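Local coordinates for protein type II secretion chaperone CpaB (PDB 6O38) that acts as a chaperone that binds the secreted metalloprotease CpaA, probably readying it for export by the type II secretion system, at residues Val107-Asp119 / Gln125-His137. Numbering follows the deposited sequence.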
# COMPACT_ATOMS: atom_id res chain seq x y z
N VAL G 107 -11.47 -5.25 19.77
CA VAL G 107 -11.44 -6.59 19.18
C VAL G 107 -11.74 -7.66 20.23
O VAL G 107 -12.26 -8.73 19.89
CB VAL G 107 -10.08 -6.81 18.50
CG1 VAL G 107 -9.94 -8.22 17.94
CG2 VAL G 107 -9.84 -5.77 17.40
N ASP G 108 -11.47 -7.38 21.50
CA ASP G 108 -11.71 -8.26 22.64
C ASP G 108 -11.58 -7.38 23.89
O ASP G 108 -11.47 -6.15 23.77
CB ASP G 108 -10.79 -9.48 22.63
CG ASP G 108 -9.32 -9.14 22.87
OD1 ASP G 108 -8.99 -7.95 23.05
OD2 ASP G 108 -8.49 -10.07 22.86
N GLN G 109 -11.59 -7.98 25.08
CA GLN G 109 -11.43 -7.16 26.28
C GLN G 109 -10.06 -6.51 26.36
O GLN G 109 -9.91 -5.47 27.02
CB GLN G 109 -11.70 -7.95 27.56
CG GLN G 109 -13.14 -8.32 27.83
CD GLN G 109 -13.29 -8.99 29.18
OE1 GLN G 109 -12.29 -9.17 29.89
NE2 GLN G 109 -14.51 -9.33 29.56
N ASP G 110 -9.05 -7.08 25.70
CA ASP G 110 -7.69 -6.60 25.89
C ASP G 110 -7.09 -5.90 24.67
O ASP G 110 -6.14 -5.12 24.84
CB ASP G 110 -6.78 -7.77 26.28
CG ASP G 110 -5.34 -7.36 26.46
OD1 ASP G 110 -5.07 -6.49 27.32
OD2 ASP G 110 -4.48 -7.91 25.74
N ILE G 111 -7.63 -6.11 23.48
CA ILE G 111 -7.04 -5.61 22.24
C ILE G 111 -8.01 -4.63 21.60
O ILE G 111 -9.20 -4.93 21.45
CB ILE G 111 -6.70 -6.76 21.28
CG1 ILE G 111 -5.73 -7.73 21.96
CG2 ILE G 111 -6.09 -6.22 20.01
CD1 ILE G 111 -5.48 -9.00 21.16
N VAL G 112 -7.50 -3.46 21.22
CA VAL G 112 -8.26 -2.44 20.52
C VAL G 112 -7.53 -2.11 19.23
O VAL G 112 -6.29 -2.05 19.20
CB VAL G 112 -8.44 -1.17 21.39
CG1 VAL G 112 -9.16 -0.08 20.62
CG2 VAL G 112 -9.18 -1.50 22.67
N ARG G 113 -8.29 -1.92 18.15
CA ARG G 113 -7.73 -1.60 16.84
C ARG G 113 -8.15 -0.21 16.42
O ARG G 113 -9.34 0.12 16.43
CB ARG G 113 -8.18 -2.62 15.78
CG ARG G 113 -7.48 -2.45 14.44
CD ARG G 113 -8.11 -3.31 13.35
NE ARG G 113 -8.76 -4.51 13.87
CZ ARG G 113 -8.19 -5.71 13.90
NH1 ARG G 113 -6.96 -5.88 13.45
NH2 ARG G 113 -8.86 -6.75 14.38
N TRP G 114 -7.17 0.62 16.05
CA TRP G 114 -7.42 1.92 15.45
C TRP G 114 -7.20 1.83 13.94
O TRP G 114 -6.22 1.24 13.49
CB TRP G 114 -6.51 3.00 16.04
CG TRP G 114 -6.82 3.38 17.45
CD1 TRP G 114 -7.57 4.44 17.86
CD2 TRP G 114 -6.38 2.71 18.64
NE1 TRP G 114 -7.63 4.47 19.24
CE2 TRP G 114 -6.91 3.42 19.73
CE3 TRP G 114 -5.59 1.58 18.88
CZ2 TRP G 114 -6.68 3.03 21.05
CZ3 TRP G 114 -5.36 1.20 20.19
CH2 TRP G 114 -5.90 1.92 21.26
N THR G 115 -8.13 2.41 13.18
CA THR G 115 -8.02 2.46 11.73
C THR G 115 -8.09 3.91 11.27
O THR G 115 -8.90 4.69 11.77
CB THR G 115 -9.13 1.64 11.06
OG1 THR G 115 -9.13 0.31 11.59
CG2 THR G 115 -8.91 1.57 9.56
N GLY G 116 -7.23 4.27 10.31
CA GLY G 116 -7.21 5.62 9.78
C GLY G 116 -6.84 5.64 8.32
O GLY G 116 -6.35 4.65 7.76
N ARG G 117 -7.08 6.79 7.69
CA ARG G 117 -6.74 7.02 6.30
C ARG G 117 -5.83 8.23 6.18
O ARG G 117 -5.86 9.15 7.01
CB ARG G 117 -7.99 7.22 5.43
CG ARG G 117 -8.93 6.03 5.41
CD ARG G 117 -9.82 6.06 4.18
NE ARG G 117 -10.57 4.82 4.02
CZ ARG G 117 -10.15 3.78 3.31
NH1 ARG G 117 -8.98 3.83 2.69
NH2 ARG G 117 -10.90 2.69 3.22
N PHE G 118 -5.01 8.23 5.13
CA PHE G 118 -4.03 9.29 4.92
C PHE G 118 -4.67 10.48 4.22
O PHE G 118 -5.62 10.34 3.44
CB PHE G 118 -2.85 8.77 4.11
CG PHE G 118 -2.06 7.71 4.83
CD1 PHE G 118 -1.20 8.05 5.86
CD2 PHE G 118 -2.18 6.37 4.48
CE1 PHE G 118 -0.48 7.08 6.53
CE2 PHE G 118 -1.46 5.40 5.14
CZ PHE G 118 -0.61 5.76 6.17
N ASP G 119 -4.14 11.68 4.51
CA ASP G 119 -4.73 12.91 3.99
C ASP G 119 -4.47 13.13 2.50
O ASP G 119 -5.34 13.68 1.82
CB ASP G 119 -4.20 14.11 4.79
CG ASP G 119 -4.51 14.01 6.26
OD1 ASP G 119 -5.69 13.80 6.61
OD2 ASP G 119 -3.56 14.13 7.07
N GLN G 125 -7.77 3.20 -1.50
CA GLN G 125 -6.92 2.06 -1.16
C GLN G 125 -6.07 2.25 0.08
O GLN G 125 -5.90 1.30 0.85
CB GLN G 125 -6.02 1.68 -2.35
CG GLN G 125 -6.78 1.11 -3.53
CD GLN G 125 -7.54 -0.15 -3.14
OE1 GLN G 125 -7.00 -1.03 -2.45
NE2 GLN G 125 -8.79 -0.24 -3.57
N ASN G 126 -5.52 3.44 0.32
CA ASN G 126 -4.53 3.61 1.36
C ASN G 126 -5.20 3.81 2.71
O ASN G 126 -6.24 4.47 2.81
CB ASN G 126 -3.62 4.80 1.06
CG ASN G 126 -2.96 4.69 -0.31
OD1 ASN G 126 -2.67 5.70 -0.95
ND2 ASN G 126 -2.71 3.46 -0.75
N PHE G 127 -4.58 3.24 3.75
CA PHE G 127 -5.08 3.31 5.11
C PHE G 127 -4.02 2.71 6.02
O PHE G 127 -3.02 2.15 5.56
CB PHE G 127 -6.41 2.58 5.28
CG PHE G 127 -6.31 1.08 5.18
CD1 PHE G 127 -6.23 0.46 3.94
CD2 PHE G 127 -6.30 0.30 6.32
CE1 PHE G 127 -6.13 -0.92 3.85
CE2 PHE G 127 -6.20 -1.08 6.23
CZ PHE G 127 -6.12 -1.69 4.99
N PHE G 128 -4.25 2.83 7.33
CA PHE G 128 -3.36 2.23 8.31
C PHE G 128 -4.18 1.69 9.47
O PHE G 128 -5.30 2.13 9.72
CB PHE G 128 -2.31 3.23 8.82
CG PHE G 128 -2.89 4.42 9.54
CD1 PHE G 128 -3.24 5.56 8.85
CD2 PHE G 128 -3.07 4.39 10.91
CE1 PHE G 128 -3.77 6.65 9.51
CE2 PHE G 128 -3.60 5.47 11.58
CZ PHE G 128 -3.95 6.61 10.88
N THR G 129 -3.59 0.73 10.19
CA THR G 129 -4.24 0.11 11.34
C THR G 129 -3.23 -0.00 12.46
O THR G 129 -2.06 -0.34 12.23
CB THR G 129 -4.80 -1.28 11.02
OG1 THR G 129 -3.73 -2.20 10.80
CG2 THR G 129 -5.70 -1.25 9.79
N ILE G 130 -3.68 0.26 13.68
CA ILE G 130 -2.88 0.10 14.89
C ILE G 130 -3.67 -0.79 15.83
O ILE G 130 -4.72 -0.38 16.34
CB ILE G 130 -2.53 1.44 15.56
CG1 ILE G 130 -1.65 2.28 14.64
CG2 ILE G 130 -1.85 1.20 16.90
CD1 ILE G 130 -1.46 3.71 15.12
N THR G 131 -3.18 -2.00 16.05
CA THR G 131 -3.84 -2.98 16.91
C THR G 131 -2.95 -3.21 18.13
O THR G 131 -1.78 -3.59 17.98
CB THR G 131 -4.09 -4.28 16.16
OG1 THR G 131 -4.51 -3.98 14.82
CG2 THR G 131 -5.20 -5.07 16.82
N GLN G 132 -3.51 -2.99 19.31
CA GLN G 132 -2.72 -2.87 20.53
C GLN G 132 -3.33 -3.71 21.64
O GLN G 132 -4.53 -3.61 21.91
CB GLN G 132 -2.62 -1.41 20.97
CG GLN G 132 -1.84 -1.17 22.24
CD GLN G 132 -1.46 0.28 22.42
OE1 GLN G 132 -0.77 0.87 21.59
NE2 GLN G 132 -1.93 0.88 23.51
N SER G 133 -2.50 -4.52 22.29
CA SER G 133 -2.89 -5.24 23.50
C SER G 133 -2.46 -4.44 24.72
O SER G 133 -1.36 -3.88 24.75
CB SER G 133 -2.26 -6.63 23.53
OG SER G 133 -2.37 -7.21 24.82
N GLN G 134 -3.33 -4.38 25.72
CA GLN G 134 -3.02 -3.66 26.95
C GLN G 134 -2.29 -4.55 27.96
O GLN G 134 -1.31 -4.11 28.57
CB GLN G 134 -4.28 -3.07 27.57
CG GLN G 134 -4.00 -2.28 28.84
CD GLN G 134 -3.49 -0.88 28.55
OE1 GLN G 134 -3.61 -0.39 27.43
NE2 GLN G 134 -2.91 -0.24 29.56
N LYS G 135 -2.77 -5.78 28.15
CA LYS G 135 -2.17 -6.67 29.14
C LYS G 135 -0.69 -6.89 28.84
O LYS G 135 0.17 -6.64 29.68
CB LYS G 135 -2.93 -8.00 29.16
CG LYS G 135 -2.26 -9.12 29.94
CD LYS G 135 -3.07 -10.41 29.85
CE LYS G 135 -2.37 -11.57 30.55
NZ LYS G 135 -2.30 -11.38 32.02
N ASP G 136 -0.39 -7.36 27.63
CA ASP G 136 0.98 -7.36 27.14
C ASP G 136 1.20 -6.08 26.34
O ASP G 136 0.45 -5.80 25.40
CB ASP G 136 1.25 -8.59 26.26
CG ASP G 136 0.51 -9.82 26.74
OD1 ASP G 136 0.37 -9.98 27.97
OD2 ASP G 136 0.06 -10.61 25.89
N HIS G 137 2.22 -5.31 26.71
CA HIS G 137 2.47 -4.03 26.06
C HIS G 137 2.98 -4.28 24.64
O HIS G 137 4.17 -4.09 24.35
CB HIS G 137 3.45 -3.18 26.86
CG HIS G 137 2.93 -2.78 28.21
ND1 HIS G 137 2.70 -3.68 29.22
CD2 HIS G 137 2.58 -1.57 28.71
CE1 HIS G 137 2.24 -3.05 30.29
NE2 HIS G 137 2.16 -1.76 30.00
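With chi1 at 63°, the CG of F128 sits between its own backbone N and carbonyl carbon, which swings the ring over the backbone of G116 on the neighbouring strand; chi1 of 179° in D110, with CG opposite the backbone N, carries the carboxylate across to S133 and the turn that follows it. G116 CA lies over one face of the F128 ring, 3.8 Å from its centroid, a CH-pi contact at a position without a side chain. F118 adds its own ring obliquely, planes 50° apart, with F128 CD1 over one face of the F118 ring, while F88 meets F128 edge-to-face. W114, on the same face as F128, brings CE3 to 4.2 Å from I130 CG2 and CZ3 to the CB of Q132. On the other face R113 and T131 run side by side, T131 CG2 over one face of the guanidinium; R113 makes a salt bridge with E400 of the CpaA chain, to which T131 OG1 also hydrogen-bonds. At the far end D110 OD1 accepts from K135 N through its syn lone pair, and D110 O takes Q134 N at 3.0 Å. Between these ends, paired backbone bonds join V112 to Q132, W114 to I130 and G116 to F128, W114 N reaching I130 O at 2.7 Å. Strands 111-118 and 127-133 thus form an antiparallel beta hairpin inside a larger antiparallel sheet, one face carrying W114 and F128 among V112, I130 and Q132 and the other contributing to the CpaA interface.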